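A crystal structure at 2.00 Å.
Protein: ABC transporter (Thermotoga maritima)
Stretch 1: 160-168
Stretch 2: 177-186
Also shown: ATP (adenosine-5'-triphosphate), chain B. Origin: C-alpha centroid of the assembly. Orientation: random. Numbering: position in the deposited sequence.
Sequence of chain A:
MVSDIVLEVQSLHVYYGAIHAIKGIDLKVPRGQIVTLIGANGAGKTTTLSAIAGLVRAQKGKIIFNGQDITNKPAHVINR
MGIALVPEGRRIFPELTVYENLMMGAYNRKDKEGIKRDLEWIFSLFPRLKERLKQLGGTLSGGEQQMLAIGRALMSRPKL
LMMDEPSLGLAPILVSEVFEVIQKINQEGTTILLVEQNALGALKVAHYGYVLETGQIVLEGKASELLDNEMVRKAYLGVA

Stretch 1 160-168: LLMMDEPSL
Stretch 2 (177-186) EVFEVIQKIN

This is a largely apolar packing contact, a buried strand and its following turn laid against one side of a helix, with no hydrogen bond between them. Residues 160-164 are extended, and Glu165 (phi/psi 45/62) leads into a type I turn from Glu165 to Leu168, closed by Leu168 N to Glu165 O at 3.2 Å. Residues 177-186 are helical throughout, held by i to i+4 backbone bonds. The two stretches run in opposite senses: Ser167 CA lies 6.4 Å from Val178 CA, whereas Leu161 CA and Asn186 CA are 9.6 Å apart, so the backbones lie closer at the turn than along the strand.

Strand alternation turns Leu161 (t, p) and Met163 toward the helix. Leu161 CD2 meets Ile185 CG2 at 4.2 Å; such branched aliphatic side chains bury well, having no polar group needing a partner. Met163, a selenomethionine (chi1 m, chi2 t), brings its large, polarizable SE to 3.9 Å from Ile182 CG1; Ile182 and Ile185 are both m, t. At the turn, compact Pro166 sets CB 3.8 Å from CG1 of Val178 (t) and 4.3 Å from Ile182 CD1. Phe179 (m, chi2 -56°) starts sideways, but its ring end comes nearer: Ser167 (p) OG, hydrogen-bonded elsewhere in the structure, lies 4.0 Å from Phe179 CZ, oblique to the ring. Asp164 and Glu165 instead approach ATP, Glu165 OE2 lying 3.2 Å from O1G.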

# COMPACT_ATOMS: atom_id res chain seq x y z
N LEU A 160 7.46 -1.45 5.76
CA LEU A 160 6.96 -1.43 4.40
C LEU A 160 5.45 -1.20 4.48
O LEU A 160 4.72 -2.02 5.05
CB LEU A 160 7.24 -2.76 3.70
CG LEU A 160 7.21 -2.85 2.16
CD1 LEU A 160 6.33 -4.01 1.77
CD2 LEU A 160 6.71 -1.56 1.52
N LEU A 161 4.98 -0.09 3.92
CA LEU A 161 3.55 0.20 3.94
C LEU A 161 2.95 -0.13 2.57
O LEU A 161 3.33 0.48 1.56
CB LEU A 161 3.30 1.67 4.28
CG LEU A 161 1.86 2.21 4.23
CD1 LEU A 161 0.99 1.47 5.23
CD2 LEU A 161 1.85 3.71 4.54
N MSE A 162 2.05 -1.10 2.53
CA MSE A 162 1.39 -1.50 1.29
C MSE A 162 -0.04 -0.99 1.34
O MSE A 162 -0.69 -1.06 2.38
CB MSE A 162 1.41 -3.02 1.13
CG MSE A 162 2.82 -3.63 1.20
SE MSE A 162 2.93 -5.44 0.56
CE MSE A 162 3.30 -5.10 -1.28
N MSE A 163 -0.53 -0.48 0.21
CA MSE A 163 -1.88 0.07 0.14
C MSE A 163 -2.56 -0.39 -1.14
O MSE A 163 -2.01 -0.24 -2.23
CB MSE A 163 -1.82 1.59 0.20
CG MSE A 163 -1.04 2.15 1.38
SE MSE A 163 -0.98 4.11 1.37
CE MSE A 163 0.91 4.37 1.37
N ASP A 164 -3.76 -0.94 -1.01
CA ASP A 164 -4.51 -1.43 -2.16
C ASP A 164 -5.64 -0.45 -2.48
O ASP A 164 -6.61 -0.33 -1.74
CB ASP A 164 -5.09 -2.82 -1.88
CG ASP A 164 -5.58 -3.53 -3.13
OD1 ASP A 164 -5.55 -2.92 -4.23
OD2 ASP A 164 -6.00 -4.69 -3.04
N GLU A 165 -5.47 0.24 -3.61
CA GLU A 165 -6.42 1.23 -4.10
C GLU A 165 -6.94 2.16 -3.02
O GLU A 165 -8.14 2.21 -2.75
CB GLU A 165 -7.59 0.52 -4.79
CG GLU A 165 -7.11 -0.53 -5.76
CD GLU A 165 -7.90 -0.53 -7.03
OE1 GLU A 165 -8.16 0.58 -7.56
OE2 GLU A 165 -8.26 -1.62 -7.52
N PRO A 166 -6.04 2.94 -2.41
CA PRO A 166 -6.36 3.90 -1.34
C PRO A 166 -7.37 4.98 -1.76
O PRO A 166 -8.06 5.54 -0.91
CB PRO A 166 -5.00 4.54 -1.03
CG PRO A 166 -4.00 3.53 -1.53
CD PRO A 166 -4.62 3.01 -2.78
N SER A 167 -7.46 5.26 -3.06
CA SER A 167 -8.38 6.30 -3.53
C SER A 167 -9.64 5.79 -4.19
O SER A 167 -10.44 6.59 -4.69
CB SER A 167 -7.65 7.22 -4.51
OG SER A 167 -7.43 6.53 -5.73
N LEU A 168 -9.84 4.48 -4.20
CA LEU A 168 -11.02 3.89 -4.84
C LEU A 168 -12.33 4.48 -4.34
O LEU A 168 -12.57 4.54 -3.14
CB LEU A 168 -11.04 2.37 -4.62
CG LEU A 168 -12.18 1.60 -5.30
CD1 LEU A 168 -12.15 1.85 -6.81
CD2 LEU A 168 -12.03 0.11 -5.02
N GLU A 177 -6.33 14.43 -1.76
CA GLU A 177 -5.78 14.47 -0.42
C GLU A 177 -5.12 13.13 -0.04
O GLU A 177 -4.11 13.10 0.65
CB GLU A 177 -6.88 14.87 0.58
CG GLU A 177 -7.43 16.26 0.28
CD GLU A 177 -8.49 16.73 1.28
OE1 GLU A 177 -9.39 15.93 1.62
OE2 GLU A 177 -8.43 17.91 1.69
N VAL A 178 -5.69 12.03 -0.52
CA VAL A 178 -5.12 10.71 -0.28
C VAL A 178 -3.68 10.67 -0.80
O VAL A 178 -2.75 10.30 -0.08
CB VAL A 178 -5.93 9.62 -1.00
CG1 VAL A 178 -5.15 8.31 -1.06
CG2 VAL A 178 -7.25 9.41 -0.29
N PHE A 179 -3.50 11.07 -2.06
CA PHE A 179 -2.18 11.06 -2.67
C PHE A 179 -1.20 12.03 -2.05
O PHE A 179 -0.00 11.77 -2.01
CB PHE A 179 -2.29 11.29 -4.18
CG PHE A 179 -2.78 10.09 -4.94
CD1 PHE A 179 -2.10 8.88 -4.84
CD2 PHE A 179 -3.92 10.16 -5.72
CE1 PHE A 179 -2.56 7.75 -5.51
CE2 PHE A 179 -4.39 9.05 -6.39
CZ PHE A 179 -3.71 7.83 -6.29
N GLU A 180 -1.70 13.15 -1.57
CA GLU A 180 -0.83 14.13 -0.92
C GLU A 180 -0.34 13.57 0.42
O GLU A 180 0.81 13.74 0.78
CB GLU A 180 -1.60 15.44 -0.72
CG GLU A 180 -1.09 16.33 0.37
CD GLU A 180 -1.84 17.65 0.44
OE1 GLU A 180 -3.09 17.64 0.35
OE2 GLU A 180 -1.18 18.70 0.59
N VAL A 181 -1.22 12.87 1.14
CA VAL A 181 -0.84 12.29 2.42
C VAL A 181 0.18 11.16 2.20
O VAL A 181 1.13 10.99 2.97
CB VAL A 181 -2.09 11.77 3.19
CG1 VAL A 181 -2.07 10.25 3.31
CG2 VAL A 181 -2.14 12.41 4.57
N ILE A 182 0.00 10.41 1.12
CA ILE A 182 0.93 9.33 0.79
C ILE A 182 2.32 9.94 0.59
O ILE A 182 3.34 9.36 1.00
CB ILE A 182 0.44 8.59 -0.49
CG1 ILE A 182 -0.75 7.70 -0.12
CG2 ILE A 182 1.57 7.76 -1.10
CD1 ILE A 182 -1.48 7.07 -1.30
N GLN A 183 2.37 11.12 -0.01
CA GLN A 183 3.63 11.81 -0.25
C GLN A 183 4.27 12.28 1.06
O GLN A 183 5.47 12.14 1.27
CB GLN A 183 3.38 13.00 -1.19
CG GLN A 183 4.63 13.57 -1.80
CD GLN A 183 4.31 14.52 -2.93
OE1 GLN A 183 3.73 15.58 -2.72
NE2 GLN A 183 4.69 14.13 -4.15
N LYS A 184 3.44 12.84 1.94
CA LYS A 184 3.90 13.30 3.24
C LYS A 184 4.45 12.14 4.07
O LYS A 184 5.44 12.30 4.80
CB LYS A 184 2.76 13.96 4.01
CG LYS A 184 2.16 15.17 3.31
CD LYS A 184 1.03 15.76 4.13
CE LYS A 184 0.46 17.01 3.47
NZ LYS A 184 -0.58 17.65 4.34
N ILE A 185 3.80 10.99 3.98
CA ILE A 185 4.24 9.81 4.72
C ILE A 185 5.62 9.39 4.21
O ILE A 185 6.53 9.13 5.00
CB ILE A 185 3.25 8.64 4.53
CG1 ILE A 185 1.93 8.98 5.22
CG2 ILE A 185 3.84 7.33 5.09
CD1 ILE A 185 0.82 8.01 4.93
N ASN A 186 5.77 9.34 2.89
CA ASN A 186 7.04 8.96 2.29
C ASN A 186 8.15 9.95 2.60
O ASN A 186 9.31 9.57 2.73
CB ASN A 186 6.91 8.84 0.77
CG ASN A 186 8.23 8.44 0.11
OD1 ASN A 186 8.73 7.34 0.32
ND2 ASN A 186 8.79 9.35 -0.67
PG ATP B . -8.53 -5.28 -6.98
O1G ATP B . -9.72 -4.44 -7.16
O2G ATP B . -7.29 -4.54 -6.64
O3G ATP B . -8.80 -6.53 -6.17
PB ATP B . -6.90 -6.59 -9.05
O1B ATP B . -6.67 -6.19 -10.47
O2B ATP B . -5.81 -6.42 -8.11
O3B ATP B . -8.19 -5.78 -8.48
PA ATP B . -7.12 -9.45 -8.41
O1A ATP B . -7.46 -9.39 -6.98
O2A ATP B . -5.79 -9.97 -8.79
O3A ATP B . -7.44 -8.03 -9.09
O5' ATP B . -8.23 -10.28 -9.13
C5' ATP B . -8.21 -10.48 -10.55
C4' ATP B . -7.82 -11.87 -10.91
O4' ATP B . -8.88 -12.75 -10.43
C3' ATP B . -7.77 -12.09 -12.40
O3' ATP B . -6.55 -12.76 -12.75
C2' ATP B . -9.00 -12.90 -12.69
O2' ATP B . -8.88 -13.76 -13.81
C1' ATP B . -9.10 -13.76 -11.42
N9 ATP B . -10.43 -14.43 -11.15
C8 ATP B . -11.06 -14.62 -9.94
N7 ATP B . -12.20 -15.24 -9.99
C5 ATP B . -12.35 -15.50 -11.34
C6 ATP B . -13.37 -16.16 -12.09
N6 ATP B . -14.44 -16.66 -11.49
N1 ATP B . -13.24 -16.26 -13.44
C2 ATP B . -12.16 -15.75 -14.04
N3 ATP B . -11.12 -15.11 -13.46
C4 ATP B . -11.28 -15.01 -12.08